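Local structure of putative fimbriae assembly chaperone (Salmonella typhimurium, 2CO7) at residues B[19-24]-B[28-33]; B[136-141]-B[206-211]. The protein probably acts as a periplasmic chaperone that folds and stabilises Saf fimbrial subunits and holds them ready for assembly into the pilus. All coordinates share one frame; numbering follows the deposited sequence. Where two conformers were deposited one is given.

Contact 1 (B[19-24]-B[28-33])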
loop_
_atom_site.group_PDB
_atom_site.type_symbol
_atom_site.label_atom_id
_atom_site.label_comp_id
_atom_site.label_asym_id
_atom_site.label_seq_id
_atom_site.Cartn_x
_atom_site.Cartn_y
_atom_site.Cartn_z
ATOM N N THR B 19 -10.589 -4.469 -1.987
ATOM C CA THR B 19 -9.621 -3.471 -1.525
ATOM C C THR B 19 -9.729 -3.250 -0.002
ATOM O O THR B 19 -8.816 -2.682 0.589
ATOM C CB THR B 19 -9.769 -2.100 -2.231
ATOM O OG1 THR B 19 -11.097 -1.569 -1.999
ATOM C CG2 THR B 19 -9.423 -2.196 -3.727
ATOM N N ARG B 20 -10.826 -3.705 0.607
ATOM C CA ARG B 20 -10.945 -3.722 2.065
ATOM C C ARG B 20 -11.743 -4.950 2.476
ATOM O O ARG B 20 -12.459 -5.541 1.649
ATOM C CB ARG B 20 -11.668 -2.451 2.584
ATOM C CG ARG B 20 -13.119 -2.314 2.056
ATOM C CD ARG B 20 -13.256 -1.245 0.940
ATOM N NE ARG B 20 -12.878 0.079 1.481
ATOM C CZ ARG B 20 -11.742 0.739 1.203
ATOM N NH1 ARG B 20 -10.873 0.282 0.286
ATOM N NH2 ARG B 20 -11.478 1.886 1.816
ATOM N N VAL B 21 -11.669 -5.303 3.753
ATOM C CA VAL B 21 -12.447 -6.398 4.300
ATOM C C VAL B 21 -13.090 -5.784 5.537
ATOM O O VAL B 21 -12.382 -5.242 6.427
ATOM C CB VAL B 21 -11.562 -7.638 4.709
ATOM C CG1 VAL B 21 -12.464 -8.716 5.330
ATOM C CG2 VAL B 21 -10.852 -8.270 3.508
ATOM N N ILE B 22 -14.419 -5.828 5.605
ATOM C CA ILE B 22 -15.103 -5.340 6.815
ATOM C C ILE B 22 -15.412 -6.577 7.673
ATOM O O ILE B 22 -16.071 -7.537 7.208
ATOM C CB ILE B 22 -16.391 -4.549 6.498
ATOM C CG1 ILE B 22 -16.085 -3.411 5.500
ATOM C CG2 ILE B 22 -17.116 -4.081 7.855
ATOM C CD1 ILE B 22 -14.962 -2.445 5.942
ATOM N N TYR B 23 -14.928 -6.542 8.906
ATOM C CA TYR B 23 -15.097 -7.659 9.854
ATOM C C TYR B 23 -16.151 -7.298 10.869
ATOM O O TYR B 23 -15.887 -6.546 11.817
ATOM C CB TYR B 23 -13.746 -8.002 10.530
ATOM C CG TYR B 23 -13.733 -9.375 11.201
ATOM C CD1 TYR B 23 -12.973 -10.429 10.672
ATOM C CD2 TYR B 23 -14.471 -9.611 12.363
ATOM C CE1 TYR B 23 -12.936 -11.679 11.299
ATOM C CE2 TYR B 23 -14.470 -10.875 12.978
ATOM C CZ TYR B 23 -13.683 -11.901 12.439
ATOM O OH TYR B 23 -13.705 -13.158 13.046
ATOM N N HIS B 24 -17.351 -7.851 10.674
ATOM C CA HIS B 24 -18.491 -7.577 11.544
ATOM C C HIS B 24 -18.343 -8.442 12.796
ATOM O O HIS B 24 -18.197 -9.643 12.678
ATOM C CB HIS B 24 -19.791 -7.890 10.810
ATOM C CG HIS B 24 -20.085 -6.950 9.679
ATOM N ND1 HIS B 24 -19.548 -7.102 8.417
ATOM C CD2 HIS B 24 -20.878 -5.850 9.623
ATOM C CE1 HIS B 24 -19.998 -6.131 7.633
ATOM N NE2 HIS B 24 -20.817 -5.369 8.336
ATOM N N ALA B 28 -18.492 -15.256 12.246
ATOM C CA ALA B 28 -17.545 -16.337 12.574
ATOM C C ALA B 28 -16.188 -16.030 11.921
ATOM O O ALA B 28 -15.165 -16.642 12.219
ATOM C CB ALA B 28 -18.070 -17.652 12.100
ATOM N N GLY B 29 -16.206 -15.110 10.977
ATOM C CA GLY B 29 -14.979 -14.747 10.272
ATOM C C GLY B 29 -15.270 -14.133 8.911
ATOM O O GLY B 29 -16.425 -14.111 8.453
ATOM N N ALA B 30 -14.200 -13.699 8.243
ATOM C CA ALA B 30 -14.306 -13.029 6.959
ATOM C C ALA B 30 -13.460 -13.790 5.937
ATOM O O ALA B 30 -12.677 -14.703 6.279
ATOM C CB ALA B 30 -13.839 -11.620 7.090
ATOM N N THR B 31 -13.620 -13.441 4.671
ATOM C CA THR B 31 -12.817 -14.101 3.641
ATOM C C THR B 31 -12.265 -13.087 2.695
ATOM O O THR B 31 -12.799 -11.972 2.565
ATOM C CB THR B 31 -13.593 -15.185 2.816
ATOM O OG1 THR B 31 -14.742 -14.596 2.181
ATOM C CG2 THR B 31 -14.018 -16.384 3.689
ATOM N N LEU B 32 -11.187 -13.469 2.013
ATOM C CA LEU B 32 -10.565 -12.571 1.011
ATOM C C LEU B 32 -9.996 -13.487 -0.072
ATOM O O LEU B 32 -9.204 -14.371 0.230
ATOM C CB LEU B 32 -9.449 -11.746 1.651
ATOM C CG LEU B 32 -8.628 -10.855 0.699
ATOM C CD1 LEU B 32 -9.473 -9.815 -0.036
ATOM C CD2 LEU B 32 -7.486 -10.188 1.515
ATOM N N SER B 33 -10.442 -13.328 -1.316
ATOM C CA SER B 33 -9.922 -14.148 -2.415
ATOM C C SER B 33 -8.521 -13.644 -2.809
ATOM O O SER B 33 -8.268 -12.453 -2.800
ATOM C CB SER B 33 -10.895 -14.071 -3.593
ATOM O OG SER B 33 -10.459 -14.799 -4.718
#
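V21 and Y23 both reach from strand 20-24 onto A30, whose methyl sits between them. V21 comes with both of its branches. CG1 meets A30 CB at 3.7 Å. CG2 leans the other way along the strand and meets L32 CD1 at 4.1 Å, with the V21 and L32 side chains running at a slant to each other. CG1 of V21 stands anti to the backbone N (chi1 178°), which spreads the two methyls between A30 and L32.

Y23 works differently. Its CB is not aimed at the other strand, but CG lies anti to the backbone N (chi1 -163°) and the ring extends over the start of 28-33. Y23 CD1 lies 3.9 Å from A30 CB. Further out, Y23 OH comes to 3.4 Å from G29 CA. A30 CB and G29 CA both meet the ring obliquely. The hydroxyl is hydrogen-bonded to R80 N, and F59 stacks edge-to-face with the ring, so the buried phenol is anchored from outside the two strands.

The two strands run antiparallel at 166°, with axes 7.6 Å apart. They are not backbone-paired here: strand 20-24 bonds to strand 116-131, whereas A30 pairs with I78 of strand 73-80. Strands 20-24 and 30-35 thus meet through side chains, near where the edges of the immunoglobulin-like beta-sandwich of the PapD-type N-terminal domain come together. R20 NH1 binds a backbone group of the other protein chain, probably its terminal carboxylate, as in this chaperone family, where a cleft arginine anchors the subunit's C-terminus.

Contact 2 (B[136-141]-B[206-211]); sequences KGTPED and ITDFGG
A capped helix start faces a tight turn here, in the C-terminal half of the chaperone. A short, weakly bonded helix follows T138, its N-cap. T138 and D141 form a capping box: T138 N donates to D141 OD1 at 3.0 Å, meeting it from above the carboxylate plane, and D141 N returns a weak bond to T138 OG1 at 3.3 Å. T138 OG1 lies between the backbone N and the carbonyl carbon (chi1 65°), which turns it to D141 N and leaves the methyl for the other segment.

That methyl, T138 CG2, sits 3.6 Å from D208 OD1. The second carboxylate oxygen, D208 OD2, lies 4.0 Å from P139 CD. The aspartate therefore rests its two oxygens against carbon atoms of neighbouring residues. Its charge is met elsewhere, by a salt bridge from OD2 to R131. In one of its two conformers, E140 reaches across to the turn, and its OE1 comes to 3.5 Å from T207 CG2.

The facing loop is firmly shaped. T207 OG1 accepts from F209 N at 3.0 Å, an ST turn, and T207 O accepts from G210 N in a type I turn. T207 N also bonds to G211 O. F163 and M165 also pack on P139. A capping box and a type I turn with its ST turn thus meet in the C-terminal part of this PapD-like chaperone.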
loop_
_atom_site.group_PDB
_atom_site.type_symbol
_atom_site.label_atom_id
_atom_site.label_comp_id
_atom_site.label_asym_id
_atom_site.label_seq_id
_atom_site.Cartn_x
_atom_site.Cartn_y
_atom_site.Cartn_z
ATOM N N LYS B 136 -23.605 0.641 14.652
ATOM C CA LYS B 136 -24.646 0.318 13.653
ATOM C C LYS B 136 -24.549 1.113 12.380
ATOM O O LYS B 136 -24.001 2.204 12.351
ATOM C CB LYS B 136 -26.037 0.500 14.262
ATOM C CG LYS B 136 -26.233 -0.218 15.591
ATOM C CD LYS B 136 -26.242 -1.718 15.471
ATOM C CE LYS B 136 -26.826 -2.327 16.744
ATOM N NZ LYS B 136 -26.557 -3.791 16.869
ATOM N N GLY B 137 -25.094 0.544 11.312
ATOM C CA GLY B 137 -25.056 1.193 10.010
ATOM C C GLY B 137 -23.650 1.225 9.419
ATOM O O GLY B 137 -22.787 0.393 9.746
ATOM N N THR B 138 -23.448 2.193 8.533
ATOM C CA THR B 138 -22.212 2.304 7.754
ATOM C C THR B 138 -21.633 3.722 7.883
ATOM O O THR B 138 -22.363 4.655 8.252
ATOM C CB THR B 138 -22.498 2.042 6.267
ATOM O OG1 THR B 138 -23.358 3.075 5.742
ATOM C CG2 THR B 138 -23.154 0.695 6.076
ATOM N N PRO B 139 -20.348 3.895 7.543
ATOM C CA PRO B 139 -19.776 5.264 7.511
ATOM C C PRO B 139 -20.616 6.192 6.631
ATOM O O PRO B 139 -20.901 7.319 7.035
ATOM C CB PRO B 139 -18.357 5.039 6.941
ATOM C CG PRO B 139 -18.006 3.585 7.487
ATOM C CD PRO B 139 -19.338 2.857 7.240
ATOM N N GLU B 140 -21.053 5.731 5.453
ATOM C CA GLU B 140 -21.717 6.660 4.547
ATOM C C GLU B 140 -23.064 7.159 5.083
ATOM O O GLU B 140 -23.473 8.269 4.747
ATOM C CB GLU B 140 -21.807 6.104 3.123
ATOM C CG GLU B 140 -22.854 5.033 2.911
ATOM C CD GLU B 140 -22.882 4.458 1.482
ATOM O OE1 GLU B 140 -22.478 5.135 0.506
ATOM O OE2 GLU B 140 -23.363 3.315 1.340
ATOM N N ASP B 141 -23.707 6.374 5.955
ATOM C CA ASP B 141 -24.914 6.791 6.647
ATOM C C ASP B 141 -24.732 8.066 7.462
ATOM O O ASP B 141 -25.674 8.822 7.609
ATOM C CB ASP B 141 -25.391 5.681 7.571
ATOM C CG ASP B 141 -25.930 4.479 6.828
ATOM O OD1 ASP B 141 -26.009 3.393 7.469
ATOM O OD2 ASP B 141 -26.299 4.620 5.616
ATOM N N ILE B 206 -15.178 5.976 0.462
ATOM C CA ILE B 206 -15.101 4.658 -0.128
ATOM C C ILE B 206 -15.967 3.763 0.783
ATOM O O ILE B 206 -15.768 3.734 2.012
ATOM C CB ILE B 206 -13.662 4.144 -0.198
ATOM C CG1 ILE B 206 -12.759 5.128 -0.979
ATOM C CG2 ILE B 206 -13.631 2.744 -0.888
ATOM C CD1 ILE B 206 -11.287 4.690 -0.950
ATOM N N THR B 207 -16.958 3.103 0.183
ATOM C CA THR B 207 -17.925 2.290 0.945
ATOM C C THR B 207 -17.328 0.969 1.416
ATOM O O THR B 207 -16.205 0.608 1.021
ATOM C CB THR B 207 -19.220 1.972 0.122
ATOM O OG1 THR B 207 -18.970 0.907 -0.827
ATOM C CG2 THR B 207 -19.742 3.229 -0.598
ATOM N N ASP B 208 -18.079 0.231 2.248
ATOM C CA ASP B 208 -17.698 -1.118 2.643
ATOM C C ASP B 208 -17.460 -2.073 1.480
ATOM O O ASP B 208 -16.785 -3.096 1.641
ATOM C CB ASP B 208 -18.744 -1.714 3.593
ATOM C CG ASP B 208 -18.867 -0.947 4.903
ATOM O OD1 ASP B 208 -19.986 -0.934 5.453
ATOM O OD2 ASP B 208 -17.871 -0.391 5.418
ATOM N N PHE B 209 -18.017 -1.736 0.315
ATOM C CA PHE B 209 -17.959 -2.586 -0.868
ATOM C C PHE B 209 -17.037 -2.054 -1.964
ATOM O O PHE B 209 -17.035 -2.573 -3.070
ATOM C CB PHE B 209 -19.378 -2.873 -1.359
ATOM C CG PHE B 209 -20.250 -3.392 -0.266
ATOM C CD1 PHE B 209 -20.148 -4.723 0.121
ATOM C CD2 PHE B 209 -21.112 -2.529 0.427
ATOM C CE1 PHE B 209 -20.913 -5.212 1.161
ATOM C CE2 PHE B 209 -21.875 -3.016 1.482
ATOM C CZ PHE B 209 -21.761 -4.362 1.835
ATOM N N GLY B 210 -16.260 -1.022 -1.633
ATOM C CA GLY B 210 -15.150 -0.573 -2.488
ATOM C C GLY B 210 -15.376 0.536 -3.480
ATOM O O GLY B 210 -14.408 1.051 -4.067
ATOM N N GLY B 211 -16.644 0.871 -3.723
ATOM C CA GLY B 211 -17.002 1.925 -4.669
ATOM C C GLY B 211 -17.093 3.210 -3.870
ATOM O O GLY B 211 -16.833 3.213 -2.672
#

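Contact 1 is the more buried: V21, Y23 and L32 are enclosed between strands of the N-terminal domain, and the packing is mostly apolar. Contact 2 lies at the surface and sets carboxylate oxygens against carbon. Contact 1 joins two strands, contact 2 a helix start and a loop, so they share no element. Their centres are 14 Å apart, yet they touch. R20 NE lies 3.4 Å from T207 O, and I22 CG1 packs on D208 OD2 at 3.5 Å. On strand 20-24, V21 and Y23 contact 28-33 on one face, while R20 and I22 touch the 206-211 loop on the other, linking the two halves of the chaperone.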